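Local coordinates for protein translation initiation inhibitor (Streptococcus pyogenes, PDB 2EWC) that is of unknown function, though named a putative translation initiation inhibitor, and belongs to the highly conserved YjgF family, at residues 27-31 and 48-53; 42-47 and 82-87. One frame throughout, in Å; residues are numbered along the deposited sequence.

In the fold
Both contacts are buried and use helix 38-54, which lies on a six-stranded mixed sheet, but they engage it differently. Contact 1 presses the C-terminal half of the helix onto strand 24-30, near the middle of the chain; contact 2 lies farther out, joining the preceding turns to helix 76-87, with the exposed Asp47 at its edge. Each has an apolar part and a charged border: in contact 1 leucines and a cysteine pack against the helix, next to an arginine that binds a strand carbonyl, whereas in contact 2 a T-shaped pair of phenylalanines packs beside an arginine salt-bridged to aspartate and glutamate. The salt bridge between Glu50 and Arg86 joins the two contacts, as does packing of Met49 against Phe87.

Contact 1. Residues 27-31 and 48-53; sequences LNYCV and EMERRL
Leu27 forms the close-packed end of this contact, its two methyl branches divided between neighbouring side chains of the helix. CD2 rests on the aliphatic base of Arg52, 3.7 Å from Arg52 CB, while CD1 reaches Leu53 CD2 at 4.0 Å and also touches CG of Met49, a selenomethionine. With its sulfur beside the backbone N (chi1 -61°), Cys30 continues this apolar seam, SG lying 3.8 Å from Met49 CA. Strand 24-30 and helix 38-54 run nearly antiparallel here, at 155°, with the helix packed along one face of the sheet, as in the YjgF alpha/beta fold. Polar groups take over at the other side. The chain of Arg52, extended from CG to NE, carries NH1 to Tyr29 O at 2.9 Å; the bond is nearly straight (165°) and lies in the guanidinium plane, although the donor sits well above the carbonyl plane. Glu48 OE1 accepts a hydrogen bond from Val31 N at 3.1 Å through its anti lone pair, and OE2 forms a salt bridge with Arg51 NH2 at 3.0 Å; Asp8 bridges to both Arg51 and Arg52. Along this looser, partly exposed border a water donates to Tyr29 O, accepts from Arg52 NH2 and reaches Glu48 OE1 weakly.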
loop_
_atom_site.group_PDB
_atom_site.type_symbol
_atom_site.label_atom_id
_atom_site.label_comp_id
_atom_site.label_asym_id
_atom_site.label_seq_id
_atom_site.Cartn_x
_atom_site.Cartn_y
_atom_site.Cartn_z
ATOM N N LEU B 27 -35.461 2.524 23.102
ATOM C CA LEU B 27 -35.153 3.035 24.440
ATOM C C LEU B 27 -34.684 4.482 24.394
ATOM O O LEU B 27 -33.762 4.830 23.644
ATOM C CB LEU B 27 -34.087 2.162 25.102
ATOM C CG LEU B 27 -34.531 0.740 25.498
ATOM C CD1 LEU B 27 -33.534 -0.337 25.019
ATOM C CD2 LEU B 27 -34.695 0.687 26.976
ATOM N N ASN B 28 -35.353 5.327 25.170
ATOM C CA ASN B 28 -34.879 6.669 25.458
ATOM C C ASN B 28 -33.479 6.548 26.128
ATOM O O ASN B 28 -33.078 5.445 26.540
ATOM C CB ASN B 28 -35.893 7.347 26.375
ATOM C CG ASN B 28 -35.664 8.831 26.525
ATOM O OD1 ASN B 28 -36.046 9.616 25.669
ATOM N ND2 ASN B 28 -35.058 9.227 27.634
ATOM N N TYR B 29 -32.709 7.641 26.190
ATOM C CA TYR B 29 -31.396 7.581 26.852
ATOM C C TYR B 29 -31.587 7.041 28.275
ATOM O O TYR B 29 -32.556 7.387 28.961
ATOM C CB TYR B 29 -30.679 8.951 26.867
ATOM C CG TYR B 29 -31.387 10.010 27.686
ATOM C CD1 TYR B 29 -31.168 10.119 29.062
ATOM C CD2 TYR B 29 -32.287 10.904 27.080
ATOM C CE1 TYR B 29 -31.827 11.102 29.825
ATOM C CE2 TYR B 29 -32.943 11.876 27.817
ATOM C CZ TYR B 29 -32.708 11.974 29.193
ATOM O OH TYR B 29 -33.362 12.932 29.943
ATOM N N CYS B 30 -30.677 6.167 28.687
ATOM C CA CYS B 30 -30.695 5.552 29.999
ATOM C C CYS B 30 -29.534 6.051 30.829
ATOM O O CYS B 30 -28.402 6.093 30.374
ATOM C CB CYS B 30 -30.589 4.038 29.889
ATOM S SG CYS B 30 -31.929 3.270 28.995
ATOM N N VAL B 31 -29.841 6.355 32.078
ATOM C CA VAL B 31 -28.957 7.026 32.986
ATOM C C VAL B 31 -29.213 6.435 34.375
ATOM O O VAL B 31 -30.351 6.101 34.688
ATOM C CB VAL B 31 -29.265 8.554 32.907
ATOM C CG1 VAL B 31 -29.959 9.085 34.171
ATOM C CG2 VAL B 31 -28.038 9.303 32.612
ATOM N N GLU B 48 -31.090 0.764 34.279
ATOM C CA GLU B 48 -32.284 1.412 33.710
ATOM C C GLU B 48 -32.725 0.720 32.419
ATOM O O GLU B 48 -33.927 0.474 32.230
ATOM C CB GLU B 48 -32.110 2.916 33.451
ATOM C CG GLU B 48 -32.935 3.858 34.387
ATOM C CD GLU B 48 -33.505 5.136 33.683
ATOM O OE1 GLU B 48 -32.778 5.872 32.923
ATOM O OE2 GLU B 48 -34.700 5.429 33.930
HETATM N N MSE B 49 -31.756 0.404 31.548
HETATM C CA MSE B 49 -32.029 -0.289 30.291
HETATM C C MSE B 49 -32.768 -1.616 30.564
HETATM O O MSE B 49 -33.790 -1.895 29.925
HETATM C CB MSE B 49 -30.743 -0.516 29.483
HETATM C CG MSE B 49 -30.949 -1.209 28.143
HETATM SE SE MSE B 49 -29.486 -1.330 27.053
HETATM C CE MSE B 49 -28.333 -2.190 28.080
ATOM N N GLU B 50 -32.257 -2.404 31.521
ATOM C CA GLU B 50 -32.904 -3.646 31.938
ATOM C C GLU B 50 -34.295 -3.411 32.532
ATOM O O GLU B 50 -35.222 -4.193 32.267
ATOM C CB GLU B 50 -32.046 -4.413 32.958
ATOM C CG GLU B 50 -30.778 -5.002 32.367
ATOM C CD GLU B 50 -30.053 -5.935 33.316
ATOM O OE1 GLU B 50 -29.764 -5.529 34.476
ATOM O OE2 GLU B 50 -29.776 -7.090 32.895
ATOM N N ARG B 51 -34.418 -2.376 33.366
ATOM C CA ARG B 51 -35.698 -2.019 33.974
ATOM C C ARG B 51 -36.716 -1.757 32.886
ATOM O O ARG B 51 -37.822 -2.262 32.943
ATOM C CB ARG B 51 -35.592 -0.769 34.860
ATOM C CG ARG B 51 -36.933 -0.391 35.526
ATOM C CD ARG B 51 -36.887 0.888 36.370
ATOM N NE ARG B 51 -36.664 2.065 35.542
ATOM C CZ ARG B 51 -37.599 2.732 34.865
ATOM N NH1 ARG B 51 -38.874 2.365 34.910
ATOM N NH2 ARG B 51 -37.240 3.788 34.123
ATOM N N ARG B 52 -36.341 -0.953 31.896
ATOM C CA ARG B 52 -37.293 -0.582 30.858
ATOM C C ARG B 52 -37.654 -1.784 29.993
ATOM O O ARG B 52 -38.814 -1.990 29.693
ATOM C CB ARG B 52 -36.773 0.586 30.029
ATOM C CG ARG B 52 -37.045 1.947 30.674
ATOM C CD ARG B 52 -36.088 2.993 30.103
ATOM N NE ARG B 52 -36.401 4.348 30.556
ATOM C CZ ARG B 52 -35.660 5.426 30.281
ATOM N NH1 ARG B 52 -34.536 5.319 29.567
ATOM N NH2 ARG B 52 -36.046 6.623 30.732
ATOM N N LEU B 53 -36.656 -2.578 29.633
ATOM C CA LEU B 53 -36.863 -3.784 28.866
ATOM C C LEU B 53 -37.780 -4.791 29.586
ATOM O O LEU B 53 -38.563 -5.500 28.934
ATOM C CB LEU B 53 -35.512 -4.426 28.504
ATOM C CG LEU B 53 -34.662 -3.702 27.457
ATOM C CD1 LEU B 53 -33.278 -4.336 27.370
ATOM C CD2 LEU B 53 -35.359 -3.734 26.100
HETATM O O HOH W 1 -33.714 8.648 31.051
#

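Contact 2. Residues 42-47 and 82-87; sequences INGAFD and MIKERF
The segments 42-47 and 82-87 are helical and run in roughly the same direction, 35° apart, with their axes no closer than 11.2 Å, so long side chains bridge the gap. Arg86 spans much of it. Its chain starts beside the backbone N and bends at chi3 (71°), which brings the guanidinium alongside the last turn of 42-47. There NH2 meets Asp47 OD1 at 2.6 Å, nearly along the C-O axis of the carboxylate but tilted from the guanidinium plane, in a salt bridge. NH1 adds two weak bonds, one to the same Asp47 OD1 and one to the carbonyl Asn43 O, each at 3.0 Å. Asn43 O also accepts the helical bond from Asp47 N, so this carbonyl serves both helices. Beneath these polar groups Phe46 CB lies over the centre of one guanidinium face, 3.8 Å from Arg86 CZ, and Glu50 provides a second carboxylate for NH2. The two carboxylates would be expected to offset the charge of the arginine within this interface.

The ring of Phe46 points on into the apolar part of the interface. Phe87 turns an edge toward its face in a T-shaped pair, centroids 5.6 Å apart, with Phe87 CE1 above the ring centre. Ile83 CG1 approaches the same ring obliquely, 3.8 Å from Phe46 CZ. Farther toward the N-terminal ends, Ile42 CG2 touches Met82 CB at 4.0 Å, where Met82 is a selenomethionine.

This seam joins the two helices that pack side by side on the sheet of the YjgF alpha/beta fold. Met66 of strand 63-70 touches Phe46, Ile83 and Phe87, Val114 of strand 112-119 lies against Phe46, and Gly14 of a third subunit packs on Ile83.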
loop_
_atom_site.group_PDB
_atom_site.type_symbol
_atom_site.label_atom_id
_atom_site.label_comp_id
_atom_site.label_asym_id
_atom_site.label_seq_id
_atom_site.Cartn_x
_atom_site.Cartn_y
_atom_site.Cartn_z
ATOM N N ILE B 42 -22.091 3.563 34.405
ATOM C CA ILE B 42 -22.293 2.608 33.334
ATOM C C ILE B 42 -23.230 1.475 33.795
ATOM O O ILE B 42 -24.215 1.180 33.107
ATOM C CB ILE B 42 -20.962 2.056 32.778
ATOM C CG1 ILE B 42 -20.160 3.194 32.104
ATOM C CG2 ILE B 42 -21.242 0.904 31.774
ATOM C CD1 ILE B 42 -18.700 2.862 31.843
ATOM N N ASN B 43 -22.943 0.874 34.955
ATOM C CA ASN B 43 -23.881 -0.096 35.568
ATOM C C ASN B 43 -25.271 0.476 35.844
ATOM O O ASN B 43 -26.263 -0.198 35.628
ATOM C CB ASN B 43 -23.311 -0.706 36.849
ATOM C CG ASN B 43 -22.242 -1.752 36.568
ATOM O OD1 ASN B 43 -21.177 -1.766 37.201
ATOM N ND2 ASN B 43 -22.511 -2.620 35.603
ATOM N N GLY B 44 -25.331 1.708 36.331
ATOM C CA GLY B 44 -26.589 2.390 36.544
ATOM C C GLY B 44 -27.353 2.581 35.239
ATOM O O GLY B 44 -28.560 2.396 35.198
ATOM N N ALA B 45 -26.663 2.949 34.165
ATOM C CA ALA B 45 -27.358 3.140 32.907
ATOM C C ALA B 45 -27.944 1.801 32.436
ATOM O O ALA B 45 -29.085 1.752 31.994
ATOM C CB ALA B 45 -26.440 3.710 31.886
ATOM N N PHE B 46 -27.164 0.721 32.548
ATOM C CA PHE B 46 -27.599 -0.590 32.086
ATOM C C PHE B 46 -28.715 -1.171 32.977
ATOM O O PHE B 46 -29.542 -1.952 32.490
ATOM C CB PHE B 46 -26.431 -1.577 32.009
ATOM C CG PHE B 46 -25.471 -1.330 30.857
ATOM C CD1 PHE B 46 -25.917 -0.861 29.632
ATOM C CD2 PHE B 46 -24.121 -1.646 30.992
ATOM C CE1 PHE B 46 -25.026 -0.667 28.565
ATOM C CE2 PHE B 46 -23.227 -1.457 29.925
ATOM C CZ PHE B 46 -23.686 -0.966 28.717
ATOM N N ASP B 47 -28.717 -0.811 34.269
ATOM C CA ASP B 47 -29.826 -1.164 35.170
ATOM C C ASP B 47 -31.133 -0.513 34.690
ATOM O O ASP B 47 -32.185 -1.175 34.716
ATOM C CB ASP B 47 -29.570 -0.716 36.609
ATOM C CG ASP B 47 -28.463 -1.510 37.324
ATOM O OD1 ASP B 47 -28.068 -2.618 36.870
ATOM O OD2 ASP B 47 -28.005 -1.017 38.395
HETATM N N MSE B 82 -17.734 -3.995 31.517
HETATM C CA MSE B 82 -19.065 -4.112 32.097
HETATM C C MSE B 82 -20.043 -4.823 31.153
HETATM O O MSE B 82 -20.925 -5.563 31.594
HETATM C CB MSE B 82 -19.586 -2.715 32.441
HETATM C CG MSE B 82 -19.957 -2.531 33.900
HETATM SE SE MSE B 82 -18.733 -3.070 35.160
HETATM C CE MSE B 82 -18.558 -4.790 34.857
ATOM N N ILE B 83 -19.876 -4.583 29.856
ATOM C CA ILE B 83 -20.655 -5.262 28.827
ATOM C C ILE B 83 -20.409 -6.783 28.883
ATOM O O ILE B 83 -21.353 -7.579 28.892
ATOM C CB ILE B 83 -20.343 -4.687 27.437
ATOM C CG1 ILE B 83 -21.041 -3.325 27.279
ATOM C CG2 ILE B 83 -20.792 -5.657 26.309
ATOM C CD1 ILE B 83 -20.655 -2.586 25.994
ATOM N N LYS B 84 -19.137 -7.168 28.972
ATOM C CA LYS B 84 -18.774 -8.574 28.954
ATOM C C LYS B 84 -19.341 -9.297 30.175
ATOM O O LYS B 84 -19.804 -10.420 30.057
ATOM C CB LYS B 84 -17.267 -8.758 28.758
ATOM C CG LYS B 84 -16.867 -8.316 27.350
ATOM C CD LYS B 84 -15.492 -8.710 26.952
ATOM C CE LYS B 84 -14.522 -7.588 27.149
ATOM N NZ LYS B 84 -13.134 -8.146 27.221
ATOM N N GLU B 85 -19.386 -8.608 31.313
ATOM C CA GLU B 85 -19.985 -9.161 32.536
ATOM C C GLU B 85 -21.524 -9.232 32.515
ATOM O O GLU B 85 -22.114 -10.141 33.098
ATOM C CB GLU B 85 -19.502 -8.383 33.764
ATOM C CG GLU B 85 -17.991 -8.551 34.071
ATOM C CD GLU B 85 -17.536 -7.734 35.291
ATOM O OE1 GLU B 85 -18.432 -7.141 35.954
ATOM O OE2 GLU B 85 -16.304 -7.675 35.582
ATOM N N ARG B 86 -22.175 -8.292 31.841
ATOM C CA ARG B 86 -23.643 -8.221 31.873
ATOM C C ARG B 86 -24.405 -8.786 30.667
ATOM O O ARG B 86 -25.569 -9.189 30.811
ATOM C CB ARG B 86 -24.086 -6.796 32.191
ATOM C CG ARG B 86 -23.680 -6.439 33.603
ATOM C CD ARG B 86 -24.168 -5.091 33.955
ATOM N NE ARG B 86 -25.610 -5.079 34.111
ATOM C CZ ARG B 86 -26.261 -4.132 34.767
ATOM N NH1 ARG B 86 -25.587 -3.135 35.331
ATOM N NH2 ARG B 86 -27.577 -4.181 34.855
ATOM N N PHE B 87 -23.755 -8.825 29.502
ATOM C CA PHE B 87 -24.367 -9.333 28.262
ATOM C C PHE B 87 -24.049 -10.812 27.955
ATOM O O PHE B 87 -24.680 -11.411 27.082
ATOM C CB PHE B 87 -23.971 -8.468 27.063
ATOM C CG PHE B 87 -24.687 -7.156 26.989
ATOM C CD1 PHE B 87 -24.331 -6.101 27.830
ATOM C CD2 PHE B 87 -25.702 -6.961 26.053
ATOM C CE1 PHE B 87 -24.970 -4.865 27.748
ATOM C CE2 PHE B 87 -26.374 -5.730 25.960
ATOM C CZ PHE B 87 -26.005 -4.671 26.804
#